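Local structure of SusD/RagB family nutrient-binding outer membrane lipoprotein (Bacteroides vulgatus, 4F7A) at residues F25-K30 with I185-N189; R195-F199 with D238-Q242. The protein probably binds glycans, perhaps mucin O-glycans, at the outer membrane as a SusD-like lipoprotein of a nutrient-uptake system. All coordinates share one frame; numbering follows the deposited sequence.

Interaction 1 of 2, residues F25-K30 with I185-N189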
ATOM      1  N   PHE A  25      15.992  -7.704 -12.550  1.00 14.22           N
ATOM      2  CA  PHE A  25      14.603  -7.967 -12.241  1.00 14.47           C
ATOM      3  C   PHE A  25      14.415  -8.597 -10.870  1.00 16.69           C
ATOM      4  O   PHE A  25      13.419  -8.336 -10.209  1.00 16.31           O
ATOM      5  CB  PHE A  25      13.973  -8.843 -13.310  1.00 15.46           C
ATOM      6  CG  PHE A  25      13.616  -8.075 -14.548  1.00 14.31           C
ATOM      7  CD1 PHE A  25      12.439  -7.345 -14.597  1.00 18.59           C
ATOM      8  CD2 PHE A  25      14.469  -8.042 -15.614  1.00 18.30           C
ATOM      9  CE1 PHE A  25      12.117  -6.603 -15.731  1.00 19.60           C
ATOM     10  CE2 PHE A  25      14.175  -7.298 -16.741  1.00 18.16           C
ATOM     11  CZ  PHE A  25      12.975  -6.593 -16.799  1.00 14.93           C
ATOM     12  N   GLU A  26      15.380  -9.403 -10.461  1.00 15.96           N
ATOM     13  CA  GLU A  26      15.344 -10.047  -9.167  1.00 17.05           C
ATOM     14  C   GLU A  26      15.485  -9.012  -8.044  1.00 18.16           C
ATOM     15  O   GLU A  26      14.744  -9.032  -7.061  1.00 14.59           O
ATOM     16  CB  GLU A  26      16.456 -11.081  -9.072  1.00 17.21           C
ATOM     17  CG  GLU A  26      16.523 -11.719  -7.713  1.00 23.97           C
ATOM     18  CD  GLU A  26      17.648 -12.760  -7.563  1.00 26.18           C
ATOM     19  OE1 GLU A  26      18.340 -13.070  -8.553  1.00 28.28           O
ATOM     20  OE2 GLU A  26      17.822 -13.246  -6.427  1.00 29.84           O
ATOM     21  N   THR A  27      16.462  -8.119  -8.173  1.00 15.88           N
ATOM     22  CA  THR A  27      16.657  -7.055  -7.184  1.00 15.42           C
ATOM     23  C   THR A  27      15.437  -6.123  -7.088  1.00 16.21           C
ATOM     24  O   THR A  27      14.991  -5.762  -5.992  1.00 13.95           O
ATOM     25  CB  THR A  27      17.908  -6.261  -7.513  1.00 17.10           C
ATOM     26  OG1 THR A  27      19.022  -7.145  -7.462  1.00 19.13           O
ATOM     27  CG2 THR A  27      18.129  -5.080  -6.538  1.00 16.43           C
ATOM     28  N   ILE A  28      14.890  -5.741  -8.237  1.00 16.66           N
ATOM     29  CA  ILE A  28      13.748  -4.820  -8.243  1.00 15.15           C
ATOM     30  C   ILE A  28      12.539  -5.464  -7.556  1.00 14.46           C
ATOM     31  O   ILE A  28      11.905  -4.844  -6.709  1.00 14.84           O
ATOM     32  CB  ILE A  28      13.355  -4.392  -9.676  1.00 14.89           C
ATOM     33  CG1 ILE A  28      14.482  -3.576 -10.323  1.00 20.52           C
ATOM     34  CG2 ILE A  28      12.060  -3.539  -9.649  1.00 14.64           C
ATOM     35  CD1 ILE A  28      14.414  -3.525 -11.875  1.00 19.26           C
ATOM     36  N   GLN A  29      12.209  -6.694  -7.951  1.00 12.91           N
ATOM     37  CA  GLN A  29      11.038  -7.367  -7.392  1.00 14.72           C
ATOM     38  C   GLN A  29      11.179  -7.671  -5.880  1.00 16.24           C
ATOM     39  O   GLN A  29      10.209  -7.582  -5.120  1.00 16.89           O
ATOM     40  CB  GLN A  29      10.681  -8.600  -8.223  1.00 14.15           C
ATOM     41  CG  GLN A  29       9.969  -8.161  -9.515  1.00 14.93           C
ATOM     42  CD  GLN A  29       9.818  -9.254 -10.530  1.00 19.65           C
ATOM     43  OE1 GLN A  29       8.709  -9.795 -10.732  1.00 17.64           O
ATOM     44  NE2 GLN A  29      10.934  -9.629 -11.162  1.00 16.84           N
ATOM     45  N   LYS A  30      12.393  -7.963  -5.433  1.00 14.55           N
ATOM     46  CA  LYS A  30      12.647  -8.146  -3.999  1.00 14.91           C
ATOM     47  C   LYS A  30      12.617  -6.831  -3.228  1.00 15.99           C
ATOM     48  O   LYS A  30      12.509  -6.834  -2.010  1.00 16.65           O
ATOM     49  CB  LYS A  30      14.002  -8.808  -3.772  1.00 14.53           C
ATOM     50  CG  LYS A  30      14.033 -10.246  -4.245  1.00 16.10           C
ATOM     51  CD  LYS A  30      15.359 -10.919  -3.884  1.00 19.33           C
ATOM     52  CE  LYS A  30      15.329 -12.407  -4.237  1.00 24.87           C
ATOM     53  NZ  LYS A  30      16.640 -13.100  -4.073  1.00 21.03           N
ATOM     54  N   ILE A 185      11.703 -13.753 -15.745  1.00 18.07           N
ATOM     55  CA  ILE A 185      11.653 -12.589 -14.858  1.00 16.84           C
ATOM     56  C   ILE A 185      10.399 -12.565 -13.993  1.00 16.99           C
ATOM     57  O   ILE A 185      10.185 -11.608 -13.247  1.00 18.10           O
ATOM     58  CB  ILE A 185      11.763 -11.237 -15.650  1.00 15.48           C
ATOM     59  CG1 ILE A 185      10.620 -11.079 -16.647  1.00 13.23           C
ATOM     60  CG2 ILE A 185      13.069 -11.163 -16.376  1.00 15.34           C
ATOM     61  CD1 ILE A 185      10.520  -9.646 -17.264  1.00 17.25           C
ATOM     62  N   ASN A 186       9.597 -13.623 -14.038  1.00 18.27           N
ATOM     63  CA  ASN A 186       8.348 -13.636 -13.278  1.00 18.02           C
ATOM     64  C   ASN A 186       8.556 -13.913 -11.783  1.00 17.03           C
ATOM     65  O   ASN A 186       8.576 -15.062 -11.359  1.00 17.55           O
ATOM     66  CB  ASN A 186       7.392 -14.686 -13.838  1.00 17.47           C
ATOM     67  CG  ASN A 186       6.026 -14.637 -13.168  1.00 15.69           C
ATOM     68  OD1 ASN A 186       5.721 -13.670 -12.456  1.00 19.41           O
ATOM     69  ND2 ASN A 186       5.206 -15.668 -13.387  1.00 16.13           N
HETATM   70  N   MSE A 187       8.687 -12.867 -10.987  1.00 15.76           N
HETATM   71  CA  MSE A 187       8.533 -13.003  -9.532  1.00 15.88           C
HETATM   72  C   MSE A 187       7.308 -12.281  -8.994  1.00 15.30           C
HETATM   73  O   MSE A 187       7.213 -12.106  -7.791  1.00 14.70           O
HETATM   74  CB  MSE A 187       9.764 -12.442  -8.800  1.00 15.37           C
HETATM   75  CG  MSE A 187      10.993 -13.260  -8.980  1.00 20.21           C
HETATM   76 SE   MSE A 187      12.460 -12.397  -8.031  0.75 20.85          SE
HETATM   77  CE  MSE A 187      11.711 -12.182  -6.257  1.00 15.89           C
ATOM     78  N   CYS A 188       6.378 -11.873  -9.851  1.00 15.91           N
ATOM     79  CA  CYS A 188       5.218 -11.090  -9.386  1.00 15.25           C
ATOM     80  C   CYS A 188       3.879 -11.666  -9.843  1.00 16.41           C
ATOM     81  O   CYS A 188       2.863 -10.978  -9.762  1.00 17.08           O
ATOM     82  CB  CYS A 188       5.341  -9.625  -9.801  1.00 15.66           C
ATOM     83  SG  CYS A 188       5.416  -9.412 -11.583  1.00 17.63           S
ATOM     84  N   ASN A 189       3.876 -12.930 -10.264  1.00 15.39           N
ATOM     85  CA  ASN A 189       2.662 -13.635 -10.736  1.00 15.68           C
ATOM     86  C   ASN A 189       2.152 -13.043 -12.062  1.00 18.16           C
ATOM     87  O   ASN A 189       0.939 -12.899 -12.269  1.00 16.87           O
ATOM     88  CB  ASN A 189       1.574 -13.691  -9.658  1.00 15.69           C
ATOM     89  CG  ASN A 189       0.444 -14.687  -9.984  1.00 16.93           C
ATOM     90  OD1 ASN A 189       0.666 -15.704 -10.648  1.00 16.21           O
ATOM     91  ND2 ASN A 189      -0.761 -14.400  -9.500  1.00 13.78           N
TER
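Gln29 carries the polar part of this contact, both ends of its amide meeting backbone atoms of 185-189. NE2 donates to Ile185 O at 3.0 Å, nearly straight (159°) and almost within the amide plane. A second NE2 bond returns to Phe25 O one turn back, 3.0 Å away; Gln29 N reaches the same oxygen from the opposite face of its carbonyl plane. OE1 accepts from Met187 N at 3.1 Å with a more bent N-H angle of 137°. These three bonds fix the rotation of the buried amide. Helix 15-30 belongs to the helix-rich, TPR-like fold of SusD homologs, and through Gln29 it is bonded to the loop between helices 151-174 and 193-210. With an alanine in place of Gln29, Ile185 O and Met187 N would probably lose their partner on the helix, and a gap would open where the amide lies. The apolar contacts flank the amide. Ile185 CG2 lies over one face of the Phe25 ring, 3.9 Å from its centroid, a CH-pi contact; Phe113 meets this ring edge-to-face. Selenomethionine Met187 places SE 3.9 Å from Glu26 CA, and the bend at chi3 (53°) turns CE to 3.6 Å from Lys30 CG, alongside the Glu26-Lys30 salt bridge.

Interaction 2 of 2, residues R195-F199 with D238-Q242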
ATOM      1  N   ARG A 195      -0.307 -10.646 -19.155  1.00 14.34           N
ATOM      2  CA  ARG A 195      -0.503 -10.436 -17.726  1.00 14.71           C
ATOM      3  C   ARG A 195       0.228  -9.217 -17.181  1.00 14.17           C
ATOM      4  O   ARG A 195      -0.260  -8.551 -16.277  1.00 13.48           O
ATOM      5  CB  ARG A 195      -0.142 -11.698 -16.939  1.00 16.22           C
ATOM      6  CG  ARG A 195      -1.121 -12.861 -17.149  1.00 17.75           C
ATOM      7  CD  ARG A 195      -2.264 -12.857 -16.153  1.00 19.05           C
ATOM      8  NE  ARG A 195      -1.810 -13.255 -14.822  1.00 16.76           N
ATOM      9  CZ  ARG A 195      -1.662 -14.511 -14.409  1.00 18.64           C
ATOM     10  NH1 ARG A 195      -1.966 -15.537 -15.193  1.00 16.58           N
ATOM     11  NH2 ARG A 195      -1.220 -14.742 -13.190  1.00 17.13           N
ATOM     12  N   TRP A 196       1.386  -8.903 -17.747  1.00 13.34           N
ATOM     13  CA  TRP A 196       2.068  -7.649 -17.427  1.00 12.70           C
ATOM     14  C   TRP A 196       1.243  -6.431 -17.828  1.00 12.86           C
ATOM     15  O   TRP A 196       1.166  -5.466 -17.086  1.00 14.49           O
ATOM     16  CB  TRP A 196       3.460  -7.600 -18.091  1.00 13.07           C
ATOM     17  CG  TRP A 196       4.501  -8.359 -17.331  1.00 14.33           C
ATOM     18  CD1 TRP A 196       4.930  -9.631 -17.585  1.00 18.10           C
ATOM     19  CD2 TRP A 196       5.243  -7.907 -16.188  1.00 15.11           C
ATOM     20  NE1 TRP A 196       5.895  -9.997 -16.673  1.00 20.72           N
ATOM     21  CE2 TRP A 196       6.108  -8.953 -15.808  1.00 16.40           C
ATOM     22  CE3 TRP A 196       5.255  -6.720 -15.446  1.00 14.42           C
ATOM     23  CZ2 TRP A 196       6.990  -8.840 -14.740  1.00 15.89           C
ATOM     24  CZ3 TRP A 196       6.124  -6.612 -14.364  1.00 18.27           C
ATOM     25  CH2 TRP A 196       6.972  -7.681 -14.016  1.00 15.55           C
ATOM     26  N   ILE A 197       0.607  -6.487 -18.991  1.00 13.99           N
ATOM     27  CA  ILE A 197      -0.244  -5.381 -19.422  1.00 13.93           C
ATOM     28  C   ILE A 197      -1.460  -5.235 -18.505  1.00 13.55           C
ATOM     29  O   ILE A 197      -1.837  -4.118 -18.110  1.00 13.34           O
ATOM     30  CB  ILE A 197      -0.704  -5.527 -20.894  1.00 14.68           C
ATOM     31  CG1 ILE A 197       0.510  -5.566 -21.839  1.00 14.79           C
ATOM     32  CG2 ILE A 197      -1.667  -4.348 -21.259  1.00 11.78           C
ATOM     33  CD1 ILE A 197       0.158  -5.799 -23.360  1.00 14.73           C
ATOM     34  N   LYS A 198      -2.049  -6.366 -18.106  1.00 14.49           N
ATOM     35  CA  LYS A 198      -3.153  -6.352 -17.120  1.00 14.01           C
ATOM     36  C   LYS A 198      -2.747  -5.752 -15.768  1.00 13.12           C
ATOM     37  O   LYS A 198      -3.503  -4.976 -15.163  1.00 12.70           O
ATOM     38  CB  LYS A 198      -3.705  -7.768 -16.978  1.00 15.66           C
ATOM     39  CG  LYS A 198      -4.981  -7.882 -16.199  1.00 22.85           C
ATOM     40  CD  LYS A 198      -5.425  -9.338 -16.047  1.00 24.85           C
ATOM     41  CE  LYS A 198      -5.654 -10.029 -17.362  1.00 19.06           C
ATOM     42  NZ  LYS A 198      -6.501 -11.272 -17.167  1.00 19.77           N
ATOM     43  N   PHE A 199      -1.547  -6.088 -15.313  1.00 13.50           N
ATOM     44  CA  PHE A 199      -0.907  -5.448 -14.160  1.00 13.56           C
ATOM     45  C   PHE A 199      -0.833  -3.916 -14.388  1.00 12.82           C
ATOM     46  O   PHE A 199      -1.337  -3.137 -13.568  1.00 13.16           O
ATOM     47  CB  PHE A 199       0.482  -6.113 -13.959  1.00 13.44           C
ATOM     48  CG  PHE A 199       1.335  -5.559 -12.820  1.00 12.52           C
ATOM     49  CD1 PHE A 199       0.887  -4.604 -11.926  1.00 14.26           C
ATOM     50  CD2 PHE A 199       2.614  -6.054 -12.656  1.00 11.59           C
ATOM     51  CE1 PHE A 199       1.712  -4.142 -10.915  1.00 13.54           C
ATOM     52  CE2 PHE A 199       3.449  -5.607 -11.635  1.00 16.16           C
ATOM     53  CZ  PHE A 199       3.006  -4.643 -10.772  1.00 12.58           C
ATOM     54  N   ASP A 238      -6.551 -15.438  -8.414  1.00 16.24           N
ATOM     55  CA  ASP A 238      -5.460 -16.272  -8.914  0.67 16.83           C
ATOM     56  C   ASP A 238      -4.430 -15.439  -9.683  1.00 16.62           C
ATOM     57  O   ASP A 238      -3.311 -15.874  -9.864  1.00 14.86           O
ATOM     58  CB  ASP A 238      -6.000 -17.411  -9.780  0.67 20.03           C
ATOM     59  CG  ASP A 238      -6.813 -18.418  -8.986  0.67 24.16           C
ATOM     60  OD1 ASP A 238      -6.578 -18.569  -7.768  0.67 29.43           O
ATOM     61  OD2 ASP A 238      -7.702 -19.053  -9.584  0.67 35.99           O
ATOM     62  N   GLU A 239      -4.809 -14.229 -10.093  1.00 15.69           N
ATOM     63  CA  GLU A 239      -3.920 -13.335 -10.858  1.00 13.73           C
ATOM     64  C   GLU A 239      -3.392 -12.150 -10.027  1.00 14.18           C
ATOM     65  O   GLU A 239      -2.860 -11.181 -10.565  1.00 12.83           O
ATOM     66  CB  GLU A 239      -4.632 -12.852 -12.139  1.00 15.66           C
ATOM     67  CG  GLU A 239      -5.002 -14.026 -13.069  1.00 16.95           C
ATOM     68  CD  GLU A 239      -5.355 -13.624 -14.497  1.00 22.12           C
ATOM     69  OE1 GLU A 239      -5.688 -12.456 -14.767  1.00 18.24           O
ATOM     70  OE2 GLU A 239      -5.342 -14.519 -15.355  1.00 22.46           O
ATOM     71  N   ASN A 240      -3.538 -12.228  -8.711  1.00 12.05           N
ATOM     72  CA  ASN A 240      -3.099 -11.129  -7.843  1.00 11.84           C
ATOM     73  C   ASN A 240      -1.589 -10.909  -8.057  1.00 12.78           C
ATOM     74  O   ASN A 240      -0.836 -11.861  -8.206  1.00 12.89           O
ATOM     75  CB  ASN A 240      -3.346 -11.485  -6.370  1.00 12.70           C
ATOM     76  CG  ASN A 240      -4.774 -11.311  -5.953  1.00 13.57           C
ATOM     77  OD1 ASN A 240      -5.613 -10.866  -6.750  1.00 13.85           O
ATOM     78  ND2 ASN A 240      -5.076 -11.687  -4.699  1.00 13.02           N
ATOM     79  N   ILE A 241      -1.169  -9.650  -8.089  1.00 12.73           N
ATOM     80  CA  ILE A 241       0.254  -9.328  -8.142  1.00 12.84           C
ATOM     81  C   ILE A 241       0.797  -9.528  -6.731  1.00 13.95           C
ATOM     82  O   ILE A 241       0.330  -8.900  -5.777  1.00 12.05           O
ATOM     83  CB  ILE A 241       0.511  -7.884  -8.605  1.00 13.20           C
ATOM     84  CG1 ILE A 241      -0.219  -7.605  -9.945  1.00 14.65           C
ATOM     85  CG2 ILE A 241       2.029  -7.599  -8.701  1.00 11.84           C
ATOM     86  CD1 ILE A 241       0.050  -8.612 -11.112  1.00 15.32           C
ATOM     87  N   GLN A 242       1.791 -10.403  -6.622  1.00 11.83           N
ATOM     88  CA  GLN A 242       2.366 -10.774  -5.341  1.00 12.43           C
ATOM     89  C   GLN A 242       3.761 -11.318  -5.583  1.00 12.03           C
ATOM     90  O   GLN A 242       4.002 -11.999  -6.570  1.00 12.27           O
ATOM     91  CB  GLN A 242       1.513 -11.826  -4.643  1.00 11.21           C
ATOM     92  CG  GLN A 242       1.171 -13.047  -5.461  1.00 14.52           C
ATOM     93  CD  GLN A 242       0.152 -13.922  -4.759  1.00 16.82           C
ATOM     94  OE1 GLN A 242      -0.588 -13.458  -3.915  1.00 18.04           O
ATOM     95  NE2 GLN A 242       0.115 -15.190  -5.111  1.00 12.66           N
TER
HETATM   96  O   HOH W   1      -1.283 -11.376 -12.730  1.00 16.19           O
HETATM   97  O   HOH W   2      -5.570 -13.965 -18.060  1.00 30.30           O
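Arg195 and Glu239 meet as two stacked flat groups, their guanidinium and carboxylate planes only 16° apart. Glu239 CG sits over the centre of one guanidinium face, 3.6 Å above it, and OE2 lies 3.5 Å from Arg195 NH1 on that same face. Because the oxygen is well out of the guanidinium plane, no N-H points at it, and this salt bridge rests on charge alone. Bends at chi2 and chi3 fold the arginine chain back and lay the group flat against the glutamate. Its NE, meanwhile, points at a water in the guanidinium plane, 2.9 Å away, which donates onward to Glu239 O.

Lys198, one helical turn on, crosses the glutamate at about a right angle. Its NZ makes a hydrogen-bonded salt bridge of 2.8 Å to Glu239 OE1, which accepts through its syn lone pair, while a second water accepts from NZ and donates to OE2. Both carboxylate oxygens are thus engaged, and the two positive charges would probably stabilise the ionised form of Glu239.

In this TPR-like, mostly helical fold, the contact sets helix 193-210 against the loop entering strand 241-243, which pairs antiparallel with 329-332. Deeper in, Ile241 lies across one face of the Phe199 ring. Its CG1 is 3.9 Å from the centroid and 17° off the normal, a CH-pi contact, with CD1 3.7 Å from Phe199 CG and CG2 3.7 Å from Phe199 CZ near the far end of the ring. Ile119 of helix 111-132 also packs on Phe199.

Interaction 1 is a buried contact, whereas interaction 2 is partly buried. That difference matches their chemistry: in 25-30 with 185-189 an amide satisfies backbone groups, while 195-199 with 238-242 uses charged side chains and bridging waters beside a buried aromatic-aliphatic pair. Each contains a CH-pi contact between an isoleucine and a phenylalanine, and both phenylalanines pack on helix 111-132. The centres lie about 13 Å apart, and the linker 185-189 joins them directly: Asn189 ND2 probably hydrogen-bonds Asn240 O (2.9 Å) and Asp238 O (3.0 Å), and Cys188 SG packs on Trp196 CH2 at 3.4 Å. The linker thus contacts both segments of interaction 2.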